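Local coordinates for CRISPR-associated endonuclease Cas9 (Campylobacter jejuni subsp. jejuni serotype O:2, PDB 5X2H), which is an RNA-guided endonuclease of bacterial adaptive immunity that binds crRNA and tracrRNA and uses two nuclease domains to cut both strands of invading target DNA, at residues 260-268 with 358-366; 693-701 with 709-717. All coordinates share one frame; numbering follows the deposited sequence.

How the contacts relate
The chain begins in the RuvC-like sheet with strand 10-15, runs out through the long helix 51-82, and enters the helical recognition lobe. There contact 1 brings 358-366 back to 260-268, closing a loop of 89 mostly helical residues and tying the start of helix 266-288 to helix 355-367. The chain then returns to the RuvC-like sheet at 481-485 and 530-532. Contact 2 follows in series, neither nested in contact 1 nor crossing it: 693-701 and 709-717 close a short loop that consists almost wholly of helix 702-707 in the C-terminal part. The centres of contacts 1 and 2 lie about 62 Å apart on opposite sides of the chain's centre, yet each contact has a residue holding a DNA phosphate.

Contact 1: 260-268 with 358-366; sequences RAPKNSPLA and LNEIAKDIT. With nucleotides of chain C; nucleotides of chain B.
Asn359 of helix 355-367 accepts the backbone N-H of Leu267 in the first turn of helix 266-288. Both helices belong to the helical recognition lobe of Cas9. The bond from Leu267 N to Asn359 OD1 is 3.0 Å, with an angle of 161° at the hydrogen, and the donor lies in the carbonyl plane. The two side chains cross at about a right angle. Ser265, the N-cap residue, serves the next amide: its OG takes the hydrogen of Ala268 N at 3.2 Å and gives its own to Pro262 O, closing over the type I turn 262-265. A chi1 of 66° sets OG between backbone N and carbonyl carbon, where it can do both.

A second polar link runs through water 1, which accepts from Asn264 N and, at 2.8 Å, from Asn264 ND2, then donates to Thr366 OG1. Thr366 OG1 donates in turn to Ala362 O, 2.7 Å away; Thr366 N reaches the same carbonyl from the opposite face of its plane.

Apolar contacts fill in between. Pro266 CG meets Leu358 CB at 4.0 Å, these side chains also crossing at about a right angle. Pro262 CG rests on Lys363 CA at 3.9 Å, and Ala362 CB presses against the backbone of Ser265. Phe404 of helix 404-415 packs on Pro262, Ser265 and Asn359.

The approach to the helix also carries charge to the nucleic acids. Lys263 makes a weak bond to the phosphate of U6 of chain B and a long, weak ion pair with Asp398. Arg260 NE is held by Asn251 O, and NH1 makes a weak bond to DA18 of chain C OP1. The Arg260 guanidinium grips the phosphate of DC19 of chain C with NH1 on OP2 at 3.0 Å and NH2 on OP1 at 2.7 Å.

Contact 2: 693-701 with 709-717; sequences NKFYAVPIY and VLPNKAVAR. With nucleotides of chain C; nucleotides of chain D.
The edge strand 695-700 of a three-stranded antiparallel sheet in the C-terminal region of Cas9 meets segment 709-717 where Val715 N donates to Ala697 O at 3.0 Å, nearly in line with the carbonyl. Water 2 completes the exchange, accepting from Ala697 N and donating to Val715 O at 2.7 Å, so the two backbones are joined by one direct and one water-bridged link. Ala714 CA also lies 3.2 Å from Ala697 O, a CA-H...O contact. The touching parts run 133° apart.

Ala714 CB meets Tyr696 CB at 3.6 Å. Val698, with CG1 anti to its own N (chi1 177°), lays that methyl against Pro711 CB and CG2 along the Lys713 carbonyl. Pro699 CD touches Val715 CG2 at 3.6 Å, and Ile700 CD1 meets Leu710 CD1 at 3.7 Å.

The last residue of each segment reaches DNA. Tyr701 OH donates to OP2 of DA4 of chain D at 2.6 Å, with the phosphate oxygen at the ring edge. The guanidinium of Arg717 lies with one face on DC1 of chain C, its fine placement uncertain. Reaching two DNA chains is consistent with this region holding the PAM-containing duplex.

Strand 683-689 pairs with 695-700, Phe763 of strand 756-764 packs on Ala697, Pro699 and Val715, and strand 713-714 pairs with 727-728; helix 702-707 connects the two segments.

Contact 1: 260-268 with 358-366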
loop_
_atom_site.group_PDB
_atom_site.type_symbol
_atom_site.label_atom_id
_atom_site.label_comp_id
_atom_site.label_asym_id
_atom_site.label_seq_id
_atom_site.Cartn_x
_atom_site.Cartn_y
_atom_site.Cartn_z
ATOM N N ARG A 260 -4.429 -1.527 -23.066
ATOM C CA ARG A 260 -5.737 -0.937 -23.294
ATOM C C ARG A 260 -5.599 0.391 -24.030
ATOM O O ARG A 260 -4.582 1.083 -23.930
ATOM C CB ARG A 260 -6.470 -0.743 -21.969
ATOM C CG ARG A 260 -6.890 -2.050 -21.327
ATOM C CD ARG A 260 -7.387 -1.853 -19.905
ATOM N NE ARG A 260 -7.846 -3.112 -19.334
ATOM C CZ ARG A 260 -8.273 -3.260 -18.084
ATOM N NH1 ARG A 260 -8.301 -2.219 -17.257
ATOM N NH2 ARG A 260 -8.672 -4.451 -17.661
ATOM N N ALA A 261 -6.635 0.737 -24.788
ATOM C CA ALA A 261 -6.580 1.953 -25.587
ATOM C C ALA A 261 -6.993 3.163 -24.752
ATOM O O ALA A 261 -7.934 3.075 -23.960
ATOM C CB ALA A 261 -7.495 1.836 -26.800
ATOM N N PRO A 262 -6.307 4.296 -24.906
ATOM C CA PRO A 262 -6.720 5.506 -24.184
ATOM C C PRO A 262 -8.083 5.990 -24.656
ATOM O O PRO A 262 -8.402 5.937 -25.845
ATOM C CB PRO A 262 -5.616 6.517 -24.521
ATOM C CG PRO A 262 -5.028 6.023 -25.797
ATOM C CD PRO A 262 -5.111 4.525 -25.734
ATOM N N LYS A 263 -8.887 6.470 -23.704
ATOM C CA LYS A 263 -10.249 6.886 -24.029
ATOM C C LYS A 263 -10.278 8.069 -24.990
ATOM O O LYS A 263 -11.209 8.182 -25.796
ATOM C CB LYS A 263 -11.017 7.228 -22.754
ATOM C CG LYS A 263 -11.465 6.018 -21.954
ATOM C CD LYS A 263 -12.564 6.379 -20.969
ATOM C CE LYS A 263 -13.099 5.141 -20.270
ATOM N NZ LYS A 263 -14.220 5.464 -19.343
ATOM N N ASN A 264 -9.284 8.953 -24.929
ATOM C CA ASN A 264 -9.303 10.189 -25.701
ATOM C C ASN A 264 -8.647 10.051 -27.070
ATOM O O ASN A 264 -8.315 11.067 -27.692
ATOM C CB ASN A 264 -8.641 11.317 -24.908
ATOM C CG ASN A 264 -9.465 11.741 -23.709
ATOM O OD1 ASN A 264 -10.372 12.566 -23.827
ATOM N ND2 ASN A 264 -9.159 11.171 -22.547
ATOM N N SER A 265 -8.458 8.831 -27.555
ATOM C CA SER A 265 -7.962 8.661 -28.909
ATOM C C SER A 265 -9.119 8.736 -29.904
ATOM O O SER A 265 -10.268 8.460 -29.548
ATOM C CB SER A 265 -7.241 7.324 -29.050
ATOM O OG SER A 265 -8.141 6.242 -28.891
ATOM N N PRO A 266 -8.842 9.125 -31.153
ATOM C CA PRO A 266 -9.927 9.175 -32.151
ATOM C C PRO A 266 -10.649 7.850 -32.322
ATOM O O PRO A 266 -11.881 7.830 -32.418
ATOM C CB PRO A 266 -9.201 9.600 -33.436
ATOM C CG PRO A 266 -7.983 10.319 -32.962
ATOM C CD PRO A 266 -7.566 9.628 -31.691
ATOM N N LEU A 267 -9.912 6.737 -32.355
ATOM C CA LEU A 267 -10.547 5.427 -32.461
ATOM C C LEU A 267 -11.488 5.178 -31.289
ATOM O O LEU A 267 -12.622 4.718 -31.475
ATOM C CB LEU A 267 -9.483 4.332 -32.532
ATOM C CG LEU A 267 -9.389 3.520 -33.822
ATOM C CD1 LEU A 267 -8.405 2.375 -33.642
ATOM C CD2 LEU A 267 -10.757 3.002 -34.241
ATOM N N ALA A 268 -11.032 5.479 -30.069
ATOM C CA ALA A 268 -11.865 5.268 -28.890
ATOM C C ALA A 268 -13.077 6.188 -28.896
ATOM O O ALA A 268 -14.185 5.762 -28.549
ATOM C CB ALA A 268 -11.042 5.473 -27.619
ATOM N N LEU A 358 -2.280 9.535 -35.055
ATOM C CA LEU A 358 -3.222 10.262 -34.210
ATOM C C LEU A 358 -3.527 9.482 -32.937
ATOM O O LEU A 358 -3.494 10.037 -31.831
ATOM C CB LEU A 358 -4.506 10.551 -34.988
ATOM C CG LEU A 358 -4.869 12.023 -35.189
ATOM C CD1 LEU A 358 -3.710 12.778 -35.818
ATOM C CD2 LEU A 358 -6.121 12.149 -36.045
ATOM N N ASN A 359 -3.826 8.189 -33.074
ATOM C CA ASN A 359 -4.053 7.356 -31.898
ATOM C C ASN A 359 -2.785 7.208 -31.069
ATOM O O ASN A 359 -2.856 7.129 -29.836
ATOM C CB ASN A 359 -4.576 5.982 -32.321
ATOM C CG ASN A 359 -5.885 6.065 -33.080
ATOM O OD1 ASN A 359 -6.939 6.320 -32.497
ATOM N ND2 ASN A 359 -5.825 5.845 -34.390
ATOM N N GLU A 360 -1.621 7.174 -31.720
ATOM C CA GLU A 360 -0.364 7.092 -30.985
ATOM C C GLU A 360 -0.064 8.390 -30.246
ATOM O O GLU A 360 0.591 8.366 -29.196
ATOM C CB GLU A 360 0.776 6.744 -31.941
ATOM C CG GLU A 360 1.635 5.569 -31.497
ATOM C CD GLU A 360 0.810 4.354 -31.118
ATOM O OE1 GLU A 360 0.987 3.844 -29.992
ATOM O OE2 GLU A 360 -0.023 3.916 -31.941
ATOM N N ILE A 361 -0.533 9.524 -30.770
ATOM C CA ILE A 361 -0.320 10.802 -30.096
ATOM C C ILE A 361 -1.145 10.872 -28.815
ATOM O O ILE A 361 -0.652 11.291 -27.762
ATOM C CB ILE A 361 -0.647 11.970 -31.044
ATOM C CG1 ILE A 361 0.500 12.204 -32.026
ATOM C CG2 ILE A 361 -0.933 13.242 -30.257
ATOM C CD1 ILE A 361 0.156 13.162 -33.140
ATOM N N ALA A 362 -2.415 10.462 -28.888
ATOM C CA ALA A 362 -3.271 10.490 -27.706
ATOM C C ALA A 362 -2.722 9.587 -26.609
ATOM O O ALA A 362 -2.826 9.908 -25.419
ATOM C CB ALA A 362 -4.695 10.082 -28.079
ATOM N N LYS A 363 -2.134 8.452 -26.992
ATOM C CA LYS A 363 -1.473 7.588 -26.020
ATOM C C LYS A 363 -0.326 8.317 -25.330
ATOM O O LYS A 363 -0.172 8.230 -24.106
ATOM C CB LYS A 363 -0.965 6.325 -26.714
ATOM C CG LYS A 363 -0.216 5.358 -25.815
ATOM C CD LYS A 363 0.886 4.659 -26.597
ATOM C CE LYS A 363 0.967 3.182 -26.254
ATOM N NZ LYS A 363 1.232 2.956 -24.811
ATOM N N ASP A 364 0.487 9.044 -26.101
ATOM C CA ASP A 364 1.603 9.781 -25.516
ATOM C C ASP A 364 1.114 10.883 -24.587
ATOM O O ASP A 364 1.694 11.101 -23.519
ATOM C CB ASP A 364 2.488 10.362 -26.620
ATOM C CG ASP A 364 3.246 9.293 -27.381
ATOM O OD1 ASP A 364 3.560 8.245 -26.780
ATOM O OD2 ASP A 364 3.527 9.502 -28.581
ATOM N N ILE A 365 0.052 11.591 -24.976
ATOM C CA ILE A 365 -0.499 12.626 -24.107
ATOM C C ILE A 365 -1.073 12.004 -22.839
ATOM O O ILE A 365 -0.962 12.572 -21.747
ATOM C CB ILE A 365 -1.555 13.453 -24.864
ATOM C CG1 ILE A 365 -0.946 14.080 -26.120
ATOM C CG2 ILE A 365 -2.133 14.535 -23.962
ATOM C CD1 ILE A 365 -1.922 14.918 -26.926
ATOM N N THR A 366 -1.678 10.821 -22.961
ATOM C CA THR A 366 -2.266 10.162 -21.799
ATOM C C THR A 366 -1.194 9.706 -20.818
ATOM O O THR A 366 -1.383 9.800 -19.599
ATOM C CB THR A 366 -3.119 8.971 -22.249
ATOM O OG1 THR A 366 -4.173 9.428 -23.106
ATOM C CG2 THR A 366 -3.727 8.250 -21.047
ATOM P P DC C 19 -8.895 -4.060 -14.149
ATOM O OP1 DC C 19 -8.806 -5.192 -15.098
ATOM O OP2 DC C 19 -9.565 -2.800 -14.546
ATOM O "O5'" DC C 19 -9.578 -4.584 -12.801
ATOM C "C5'" DC C 19 -10.795 -4.019 -12.352
ATOM C "C4'" DC C 19 -10.933 -4.181 -10.850
ATOM O "O4'" DC C 19 -10.148 -3.157 -10.185
ATOM C "C3'" DC C 19 -12.344 -4.006 -10.319
ATOM O "O3'" DC C 19 -13.025 -5.250 -10.327
ATOM C "C2'" DC C 19 -12.095 -3.509 -8.902
ATOM C "C1'" DC C 19 -10.890 -2.599 -9.113
ATOM N N1 DC C 19 -11.259 -1.187 -9.465
ATOM C C2 DC C 19 -11.818 -0.353 -8.489
ATOM O O2 DC C 19 -11.995 -0.792 -7.345
ATOM N N3 DC C 19 -12.150 0.917 -8.827
ATOM C C4 DC C 19 -11.942 1.359 -10.069
ATOM N N4 DC C 19 -12.286 2.619 -10.351
ATOM C C5 DC C 19 -11.376 0.526 -11.077
ATOM C C6 DC C 19 -11.052 -0.727 -10.734
ATOM P P DA C 18 -6.224 0.764 -15.920
ATOM O OP1 DA C 18 -6.100 -0.053 -17.148
ATOM O OP2 DA C 18 -7.304 1.769 -15.806
ATOM O "O5'" DA C 18 -6.346 -0.224 -14.669
ATOM C "C5'" DA C 18 -5.420 -1.292 -14.513
ATOM C "C4'" DA C 18 -5.702 -2.055 -13.233
ATOM O "O4'" DA C 18 -5.388 -1.222 -12.089
ATOM C "C3'" DA C 18 -7.152 -2.448 -13.045
ATOM O "O3'" DA C 18 -7.403 -3.686 -13.692
ATOM C "C2'" DA C 18 -7.261 -2.569 -11.528
ATOM C "C1'" DA C 18 -6.329 -1.452 -11.053
ATOM N N9 DA C 18 -7.015 -0.193 -10.757
ATOM C C8 DA C 18 -7.114 0.905 -11.570
ATOM N N7 DA C 18 -7.787 1.899 -11.039
ATOM C C5 DA C 18 -8.151 1.426 -9.789
ATOM C C6 DA C 18 -8.880 2.003 -8.726
ATOM N N6 DA C 18 -9.391 3.240 -8.769
ATOM N N1 DA C 18 -9.067 1.256 -7.618
ATOM C C2 DA C 18 -8.554 0.021 -7.577
ATOM N N3 DA C 18 -7.850 -0.626 -8.506
ATOM C C4 DA C 18 -7.682 0.138 -9.598
ATOM P P U B 6 -17.002 4.463 -21.825
ATOM O OP1 U B 6 -16.075 5.498 -22.349
ATOM O OP2 U B 6 -16.520 3.500 -20.803
ATOM O "O5'" U B 6 -18.294 5.200 -21.260
ATOM C "C5'" U B 6 -19.061 6.046 -22.103
ATOM C "C4'" U B 6 -20.332 6.496 -21.431
ATOM O "O4'" U B 6 -21.199 5.357 -21.196
ATOM C "C3'" U B 6 -20.173 7.122 -20.057
ATOM O "O3'" U B 6 -19.760 8.476 -20.109
ATOM C "C2'" U B 6 -21.550 6.921 -19.442
ATOM O "O2'" U B 6 -22.469 7.881 -19.941
ATOM C "C1'" U B 6 -21.934 5.551 -20.004
ATOM N N1 U B 6 -21.613 4.456 -19.063
ATOM C C2 U B 6 -22.499 4.237 -18.027
ATOM O O2 U B 6 -23.511 4.900 -17.868
ATOM N N3 U B 6 -22.155 3.213 -17.181
ATOM C C4 U B 6 -21.041 2.403 -17.269
ATOM O O4 U B 6 -20.872 1.518 -16.430
ATOM C C5 U B 6 -20.174 2.696 -18.369
ATOM C C6 U B 6 -20.483 3.689 -19.208
HETATM O O HOH W 1 -7.218 9.102 -22.682
#

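Contact 2: 693-701 with 709-717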
loop_
_atom_site.group_PDB
_atom_site.type_symbol
_atom_site.label_atom_id
_atom_site.label_comp_id
_atom_site.label_asym_id
_atom_site.label_seq_id
_atom_site.Cartn_x
_atom_site.Cartn_y
_atom_site.Cartn_z
ATOM N N ASN A 693 21.135 -28.118 31.722
ATOM C CA ASN A 693 19.906 -28.280 30.951
ATOM C C ASN A 693 18.973 -27.079 31.053
ATOM O O ASN A 693 17.802 -27.173 30.662
ATOM C CB ASN A 693 19.159 -29.559 31.348
ATOM C CG ASN A 693 19.955 -30.809 31.051
ATOM O OD1 ASN A 693 20.580 -30.919 29.996
ATOM N ND2 ASN A 693 19.947 -31.756 31.981
ATOM N N LYS A 694 19.455 -25.947 31.557
ATOM C CA LYS A 694 18.641 -24.743 31.613
ATOM C C LYS A 694 18.638 -24.041 30.261
ATOM O O LYS A 694 19.614 -24.092 29.507
ATOM C CB LYS A 694 19.151 -23.801 32.703
ATOM C CG LYS A 694 19.042 -24.382 34.107
ATOM C CD LYS A 694 19.542 -23.403 35.155
ATOM C CE LYS A 694 19.345 -23.944 36.564
ATOM N NZ LYS A 694 19.846 -22.992 37.599
ATOM N N PHE A 695 17.523 -23.386 29.955
ATOM C CA PHE A 695 17.329 -22.758 28.656
ATOM C C PHE A 695 17.655 -21.272 28.714
ATOM O O PHE A 695 17.526 -20.624 29.757
ATOM C CB PHE A 695 15.896 -22.965 28.159
ATOM C CG PHE A 695 15.570 -24.400 27.857
ATOM C CD1 PHE A 695 15.891 -24.952 26.628
ATOM C CD2 PHE A 695 14.968 -25.206 28.815
ATOM C CE1 PHE A 695 15.605 -26.277 26.349
ATOM C CE2 PHE A 695 14.677 -26.530 28.544
ATOM C CZ PHE A 695 14.997 -27.069 27.308
ATOM N N TYR A 696 18.096 -20.743 27.571
ATOM C CA TYR A 696 18.514 -19.356 27.444
ATOM C C TYR A 696 18.080 -18.834 26.082
ATOM O O TYR A 696 18.033 -19.582 25.100
ATOM C CB TYR A 696 20.031 -19.218 27.633
ATOM C CG TYR A 696 20.502 -19.665 29.001
ATOM C CD1 TYR A 696 20.885 -20.983 29.234
ATOM C CD2 TYR A 696 20.542 -18.777 30.067
ATOM C CE1 TYR A 696 21.306 -21.399 30.490
ATOM C CE2 TYR A 696 20.963 -19.183 31.329
ATOM C CZ TYR A 696 21.344 -20.495 31.533
ATOM O OH TYR A 696 21.761 -20.904 32.782
ATOM N N ALA A 697 17.753 -17.541 26.030
ATOM C CA ALA A 697 17.149 -16.949 24.846
ATOM C C ALA A 697 17.928 -15.725 24.392
ATOM O O ALA A 697 18.290 -14.869 25.206
ATOM C CB ALA A 697 15.692 -16.560 25.099
ATOM N N VAL A 698 18.163 -15.643 23.087
ATOM C CA VAL A 698 18.815 -14.509 22.447
ATOM C C VAL A 698 17.756 -13.787 21.608
ATOM O O VAL A 698 17.275 -14.347 20.613
ATOM C CB VAL A 698 20.003 -14.948 21.583
ATOM C CG1 VAL A 698 20.614 -13.747 20.868
ATOM C CG2 VAL A 698 21.046 -15.653 22.436
ATOM N N PRO A 699 17.363 -12.569 21.973
ATOM C CA PRO A 699 16.355 -11.855 21.178
ATOM C C PRO A 699 16.982 -11.228 19.945
ATOM O O PRO A 699 18.091 -10.687 19.993
ATOM C CB PRO A 699 15.836 -10.790 22.151
ATOM C CG PRO A 699 17.017 -10.505 23.035
ATOM C CD PRO A 699 17.834 -11.777 23.120
ATOM N N ILE A 700 16.260 -11.311 18.827
ATOM C CA ILE A 700 16.748 -10.860 17.527
ATOM C C ILE A 700 15.716 -9.913 16.927
ATOM O O ILE A 700 14.566 -10.308 16.694
ATOM C CB ILE A 700 17.023 -12.041 16.581
ATOM C CG1 ILE A 700 18.044 -12.993 17.213
ATOM C CG2 ILE A 700 17.514 -11.543 15.231
ATOM C CD1 ILE A 700 18.414 -14.169 16.338
ATOM N N TYR A 701 16.128 -8.674 16.667
ATOM C CA TYR A 701 15.243 -7.604 16.235
ATOM C C TYR A 701 15.495 -7.248 14.773
ATOM O O TYR A 701 16.490 -7.654 14.165
ATOM C CB TYR A 701 15.423 -6.368 17.128
ATOM C CG TYR A 701 15.186 -6.640 18.600
ATOM C CD1 TYR A 701 16.207 -7.120 19.415
ATOM C CD2 TYR A 701 13.942 -6.420 19.174
ATOM C CE1 TYR A 701 15.995 -7.369 20.755
ATOM C CE2 TYR A 701 13.722 -6.665 20.516
ATOM C CZ TYR A 701 14.750 -7.143 21.301
ATOM O OH TYR A 701 14.531 -7.388 22.638
ATOM N N VAL A 709 24.404 -8.571 11.719
ATOM C CA VAL A 709 25.182 -9.098 12.833
ATOM C C VAL A 709 24.252 -9.945 13.688
ATOM O O VAL A 709 23.255 -9.440 14.217
ATOM C CB VAL A 709 25.827 -7.979 13.665
ATOM C CG1 VAL A 709 26.546 -8.568 14.870
ATOM C CG2 VAL A 709 26.788 -7.171 12.806
ATOM N N LEU A 710 24.569 -11.225 13.817
ATOM C CA LEU A 710 23.742 -12.128 14.605
ATOM C C LEU A 710 24.112 -12.006 16.082
ATOM O O LEU A 710 25.253 -12.311 16.447
ATOM C CB LEU A 710 23.918 -13.565 14.134
ATOM C CG LEU A 710 22.971 -14.600 14.746
ATOM C CD1 LEU A 710 21.540 -14.353 14.293
ATOM C CD2 LEU A 710 23.419 -16.006 14.387
ATOM N N PRO A 711 23.203 -11.557 16.943
ATOM C CA PRO A 711 23.533 -11.456 18.371
ATOM C C PRO A 711 23.832 -12.828 18.957
ATOM O O PRO A 711 23.323 -13.850 18.492
ATOM C CB PRO A 711 22.271 -10.840 18.991
ATOM C CG PRO A 711 21.519 -10.232 17.833
ATOM C CD PRO A 711 21.840 -11.087 16.648
ATOM N N ASN A 712 24.682 -12.844 19.990
ATOM C CA ASN A 712 25.114 -14.107 20.574
ATOM C C ASN A 712 25.108 -14.081 22.102
ATOM O O ASN A 712 25.798 -14.893 22.731
ATOM C CB ASN A 712 26.514 -14.478 20.068
ATOM C CG ASN A 712 26.800 -15.964 20.181
ATOM O OD1 ASN A 712 25.907 -16.793 20.010
ATOM N ND2 ASN A 712 28.049 -16.307 20.484
ATOM N N LYS A 713 24.353 -13.179 22.718
ATOM C CA LYS A 713 24.288 -13.076 24.169
ATOM C C LYS A 713 22.853 -13.289 24.624
ATOM O O LYS A 713 21.935 -12.633 24.121
ATOM C CB LYS A 713 24.813 -11.724 24.653
ATOM C CG LYS A 713 26.315 -11.563 24.490
ATOM C CD LYS A 713 26.813 -10.293 25.155
ATOM C CE LYS A 713 28.331 -10.205 25.119
ATOM N NZ LYS A 713 28.832 -9.004 25.848
ATOM N N ALA A 714 22.669 -14.209 25.567
ATOM C CA ALA A 714 21.349 -14.507 26.099
ATOM C C ALA A 714 21.001 -13.559 27.238
ATOM O O ALA A 714 21.868 -13.127 28.003
ATOM C CB ALA A 714 21.276 -15.955 26.587
ATOM N N VAL A 715 19.710 -13.249 27.351
ATOM C CA VAL A 715 19.247 -12.294 28.349
ATOM C C VAL A 715 19.407 -12.875 29.747
ATOM O O VAL A 715 19.109 -14.052 29.994
ATOM C CB VAL A 715 17.784 -11.903 28.081
ATOM C CG1 VAL A 715 17.294 -10.911 29.133
ATOM C CG2 VAL A 715 17.639 -11.320 26.680
ATOM N N ALA A 716 19.887 -12.045 30.668
ATOM C CA ALA A 716 19.935 -12.366 32.086
ATOM C C ALA A 716 19.074 -11.365 32.840
ATOM O O ALA A 716 19.048 -10.178 32.499
ATOM C CB ALA A 716 21.371 -12.337 32.618
ATOM N N ARG A 717 18.360 -11.844 33.856
ATOM C CA ARG A 717 17.515 -10.954 34.639
ATOM C C ARG A 717 18.364 -9.938 35.391
ATOM O O ARG A 717 19.511 -10.203 35.759
ATOM C CB ARG A 717 16.656 -11.751 35.615
ATOM C CG ARG A 717 15.344 -12.223 35.025
ATOM C CD ARG A 717 14.512 -12.903 36.081
ATOM N NE ARG A 717 13.087 -12.869 35.775
ATOM C CZ ARG A 717 12.299 -11.822 36.008
ATOM N NH1 ARG A 717 12.797 -10.713 36.539
ATOM N NH2 ARG A 717 11.011 -11.887 35.712
ATOM O "O5'" DC C 1 11.996 -20.939 37.176
ATOM C "C5'" DC C 1 11.691 -19.636 37.645
ATOM C "C4'" DC C 1 10.227 -19.531 38.028
ATOM O "O4'" DC C 1 10.032 -18.369 38.874
ATOM C "C3'" DC C 1 9.259 -19.349 36.867
ATOM O "O3'" DC C 1 7.984 -19.875 37.231
ATOM C "C2'" DC C 1 9.226 -17.832 36.726
ATOM C "C1'" DC C 1 9.273 -17.393 38.188
ATOM N N1 DC C 1 9.923 -16.071 38.400
ATOM C C2 DC C 1 9.154 -14.980 38.816
ATOM O O2 DC C 1 7.941 -15.133 38.992
ATOM N N3 DC C 1 9.764 -13.783 39.015
ATOM C C4 DC C 1 11.077 -13.659 38.814
ATOM N N4 DC C 1 11.632 -12.460 39.021
ATOM C C5 DC C 1 11.879 -14.762 38.391
ATOM C C6 DC C 1 11.267 -15.938 38.200
ATOM P P DA D 4 12.416 -4.613 23.567
ATOM O OP1 DA D 4 13.559 -3.746 23.193
ATOM O OP2 DA D 4 12.554 -6.090 23.618
ATOM O "O5'" DA D 4 11.886 -4.179 25.004
ATOM C "C5'" DA D 4 11.540 -2.834 25.262
ATOM C "C4'" DA D 4 11.039 -2.702 26.683
ATOM O "O4'" DA D 4 9.626 -3.061 26.739
ATOM C "C3'" DA D 4 11.740 -3.635 27.687
ATOM O "O3'" DA D 4 11.885 -2.978 28.922
ATOM C "C2'" DA D 4 10.738 -4.772 27.810
ATOM C "C1'" DA D 4 9.464 -3.958 27.804
ATOM N N9 DA D 4 8.243 -4.741 27.651
ATOM C C8 DA D 4 8.106 -5.970 27.068
ATOM N N7 DA D 4 6.883 -6.444 27.119
ATOM C C5 DA D 4 6.177 -5.462 27.801
ATOM C C6 DA D 4 4.827 -5.358 28.194
ATOM N N6 DA D 4 3.909 -6.293 27.934
ATOM N N1 DA D 4 4.452 -4.242 28.857
ATOM C C2 DA D 4 5.372 -3.309 29.118
ATOM N N3 DA D 4 6.665 -3.300 28.806
ATOM C C4 DA D 4 7.004 -4.414 28.140
ATOM P P DT C 2 6.711 -19.720 36.262
ATOM O OP1 DT C 2 5.775 -20.818 36.590
ATOM O OP2 DT C 2 7.193 -19.550 34.872
ATOM O "O5'" DT C 2 6.049 -18.344 36.724
ATOM C "C5'" DT C 2 4.879 -17.870 36.084
ATOM C "C4'" DT C 2 4.027 -17.084 37.057
ATOM O "O4'" DT C 2 4.830 -16.040 37.666
ATOM C "C3'" DT C 2 2.839 -16.369 36.440
ATOM O "O3'" DT C 2 1.814 -16.245 37.405
ATOM C "C2'" DT C 2 3.435 -15.013 36.077
ATOM C "C1'" DT C 2 4.356 -14.770 37.266
ATOM N N1 DT C 2 5.534 -13.913 36.954
ATOM C C2 DT C 2 5.526 -12.587 37.331
ATOM O O2 DT C 2 4.591 -12.058 37.904
ATOM N N3 DT C 2 6.659 -11.894 37.004
ATOM C C4 DT C 2 7.777 -12.384 36.356
ATOM O O4 DT C 2 8.751 -11.682 36.110
ATOM C C5 DT C 2 7.721 -13.781 35.992
ATOM C C7 DT C 2 8.877 -14.425 35.281
ATOM C C6 DT C 2 6.615 -14.469 36.308
HETATM O O HOH W 2 18.064 -16.146 28.651
#